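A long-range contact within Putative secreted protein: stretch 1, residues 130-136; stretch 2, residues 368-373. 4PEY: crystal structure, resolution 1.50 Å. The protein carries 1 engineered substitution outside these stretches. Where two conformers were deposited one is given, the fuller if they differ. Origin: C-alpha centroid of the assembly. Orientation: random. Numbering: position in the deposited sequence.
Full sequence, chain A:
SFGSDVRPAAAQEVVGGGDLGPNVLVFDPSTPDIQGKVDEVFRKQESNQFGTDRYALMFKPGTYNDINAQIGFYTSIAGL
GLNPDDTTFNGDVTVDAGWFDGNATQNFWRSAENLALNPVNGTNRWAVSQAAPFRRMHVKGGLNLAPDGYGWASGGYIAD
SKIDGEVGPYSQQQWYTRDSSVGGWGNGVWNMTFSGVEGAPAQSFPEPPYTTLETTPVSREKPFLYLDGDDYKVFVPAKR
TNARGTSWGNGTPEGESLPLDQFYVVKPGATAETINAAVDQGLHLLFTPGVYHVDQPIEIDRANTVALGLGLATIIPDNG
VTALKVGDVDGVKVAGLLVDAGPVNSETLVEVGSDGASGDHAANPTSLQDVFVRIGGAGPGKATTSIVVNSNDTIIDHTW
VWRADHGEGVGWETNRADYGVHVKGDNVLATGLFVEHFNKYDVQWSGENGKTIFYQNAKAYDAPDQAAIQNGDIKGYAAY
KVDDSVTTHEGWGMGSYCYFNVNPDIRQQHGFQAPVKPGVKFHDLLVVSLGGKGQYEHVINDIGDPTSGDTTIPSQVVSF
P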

# COMPACT_ATOMS: atom_id res chain seq x y z
N GLN A 130 7.74 -2.92 0.87
CA GLN A 130 6.41 -2.32 1.04
C GLN A 130 6.25 -0.91 0.46
O GLN A 130 7.24 -0.18 0.28
N ALA A 131 5.00 -0.55 0.17
CA ALA A 131 4.61 0.75 -0.39
C ALA A 131 5.32 1.03 -1.71
O ALA A 131 5.87 2.12 -1.92
N ALA A 132 5.30 0.05 -2.60
CA ALA A 132 5.95 0.21 -3.90
C ALA A 132 5.05 -0.36 -5.00
O ALA A 132 5.41 -1.34 -5.68
N PRO A 133 3.87 0.25 -5.18
CA PRO A 133 2.87 -0.32 -6.09
C PRO A 133 3.26 -0.35 -7.56
O PRO A 133 3.97 0.52 -8.07
N PHE A 134 2.74 -1.36 -8.24
CA PHE A 134 2.98 -1.65 -9.65
C PHE A 134 1.58 -1.83 -10.25
O PHE A 134 0.97 -2.89 -10.08
N ARG A 135 1.06 -0.78 -10.88
CA ARG A 135 -0.34 -0.75 -11.36
C ARG A 135 -0.47 -0.48 -12.85
O ARG A 135 0.27 0.33 -13.39
N ARG A 136 -1.43 -1.12 -13.49
CA ARG A 136 -1.77 -0.81 -14.89
C ARG A 136 -0.52 -0.86 -15.77
O ARG A 136 -0.30 0.01 -16.61
N LEU A 368 -9.44 4.09 -0.13
CA LEU A 368 -8.05 4.48 0.10
C LEU A 368 -7.17 3.57 -0.75
O LEU A 368 -7.27 2.35 -0.64
N GLN A 369 -6.33 4.16 -1.60
CA GLN A 369 -5.45 3.38 -2.48
C GLN A 369 -4.04 3.95 -2.46
O GLN A 369 -3.86 5.15 -2.66
N ASP A 370 -3.04 3.10 -2.23
CA ASP A 370 -1.66 3.57 -2.11
C ASP A 370 -1.63 4.72 -1.12
O ASP A 370 -1.06 5.78 -1.39
N VAL A 371 -2.29 4.51 0.01
CA VAL A 371 -2.19 5.42 1.14
C VAL A 371 -1.25 4.76 2.14
O VAL A 371 -1.47 3.62 2.58
N PHE A 372 -0.19 5.47 2.46
CA PHE A 372 0.84 4.95 3.34
C PHE A 372 0.90 5.81 4.58
O PHE A 372 0.68 7.02 4.52
N VAL A 373 1.15 5.18 5.73
CA VAL A 373 1.30 5.92 6.96
C VAL A 373 2.63 5.56 7.60
O VAL A 373 3.01 4.39 7.60

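The most distinctive feature of this contact is a two-pronged salt bridge formed in a buried setting, between residues 235 positions apart in sequence. Arg 135 NE donates to Asp 370 OD2 at 2.8 Å with an N-H...O angle of 153°, and Arg 135 NH2 donates to Asp 370 OD1, also at 2.8 Å, with an angle of 162°. Asp 370 OD2 lies at the edge of the guanidinium, near its plane, as expected when N-H groups point directly at a carboxylate.

The rotamers describe the reach. Arg 135 has its CA-to-CB bond toward the second stretch and chi1 -67° (m), then continues in an extended chain (chi2 178°, t; chi3 -177°, t) before chi4 of -87° turns the guanidinium. The CA-to-CB bond of Asp 370 likewise points toward the first stretch, with chi1 -61° (m), from a corner in the chain where phi/psi is 50/47. Arg 135 NH1 and NH2 and Asp 370 OD1 have further hydrogen bonds elsewhere in the structure. Beside the ion pair, Gln 369 CB approaches Arg 135 NH2 at 4.0 Å, a simple packing contact.

Pro 133, likewise directed toward the second stretch, links the charged and apolar parts: its CG is 3.4 Å from Asp 370 OD2, and its CD is 4.0 Å from Phe 372 CZ, approaching that ring obliquely. Phe 372 (chi1 -48°, m; chi2 -53°) presents one face to Ala 131. Ala 131 CB sits 3.5 Å from the centroid of the Phe 372 ring and only 8° off the normal, the geometry of a CH-pi contact, although its CA-to-CB bond points sideways.

Ala 132 and Phe 134 point away and make no contact; Ala 131, Pro 133 and Arg 135, which alternate with them, supply the first stretch's share. Together the two stretches bury 286 Å², both sides summed.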

# COMPACT_ATOMS: atom_id res chain seq x y z
CB GLN A 130 6.03 -2.32 2.53
CG GLN A 130 5.89 -3.72 3.14
CD GLN A 130 7.14 -4.19 3.88
OE1 GLN A 130 8.24 -3.68 3.64
NE2 GLN A 130 6.98 -5.14 4.80
CB ALA A 131 4.89 1.89 0.61
CB ALA A 132 7.31 -0.47 -3.90
CB PRO A 133 1.66 0.59 -5.88
CG PRO A 133 2.25 1.90 -5.45
CD PRO A 133 3.40 1.51 -4.57
CB PHE A 134 3.86 -2.90 -9.75
CG PHE A 134 4.50 -3.15 -11.10
CD1 PHE A 134 5.74 -2.61 -11.42
CD2 PHE A 134 3.91 -4.03 -12.01
CE1 PHE A 134 6.36 -2.88 -12.63
CE2 PHE A 134 4.54 -4.32 -13.22
CZ PHE A 134 5.76 -3.73 -13.54
CB ARG A 135 -1.14 0.34 -10.64
CG ARG A 135 -1.38 0.14 -9.16
CD ARG A 135 -2.15 1.34 -8.59
NE ARG A 135 -2.35 1.26 -7.15
CZ ARG A 135 -3.37 0.64 -6.55
NH1 ARG A 135 -4.30 0.03 -7.27
NH2 ARG A 135 -3.43 0.63 -5.22
CB ARG A 136 -2.46 0.57 -14.97
CG ARG A 136 -3.34 0.79 -16.20
CD ARG A 136 -3.88 2.23 -16.24
NE ARG A 136 -4.73 2.49 -17.40
CZ ARG A 136 -6.03 2.24 -17.44
NH1 ARG A 136 -6.73 2.51 -18.53
NH2 ARG A 136 -6.63 1.72 -16.38
CB LEU A 368 -7.65 4.33 1.57
CG LEU A 368 -8.46 5.03 2.66
CD1 LEU A 368 -7.81 4.76 4.01
CD2 LEU A 368 -8.56 6.51 2.40
CB GLN A 369 -5.99 3.38 -3.91
CG GLN A 369 -7.25 2.57 -4.05
CD GLN A 369 -7.84 2.68 -5.44
OE1 GLN A 369 -8.31 3.75 -5.84
NE2 GLN A 369 -7.83 1.57 -6.18
CB ASP A 370 -1.07 4.02 -3.46
CG ASP A 370 -1.01 2.90 -4.48
OD1 ASP A 370 -1.06 1.71 -4.09
OD2 ASP A 370 -0.90 3.21 -5.69
CB VAL A 371 -3.57 5.71 1.76
CG1 VAL A 371 -3.42 6.47 3.07
CG2 VAL A 371 -4.42 6.50 0.76
CB PHE A 372 2.19 4.91 2.61
CG PHE A 372 2.09 4.29 1.24
CD1 PHE A 372 1.52 3.03 1.08
CD2 PHE A 372 2.53 4.97 0.11
CE1 PHE A 372 1.40 2.46 -0.18
CE2 PHE A 372 2.42 4.39 -1.15
CZ PHE A 372 1.86 3.14 -1.30
CB VAL A 373 0.14 5.64 7.94
CG1 VAL A 373 0.33 6.41 9.25
CG2 VAL A 373 -1.20 6.01 7.29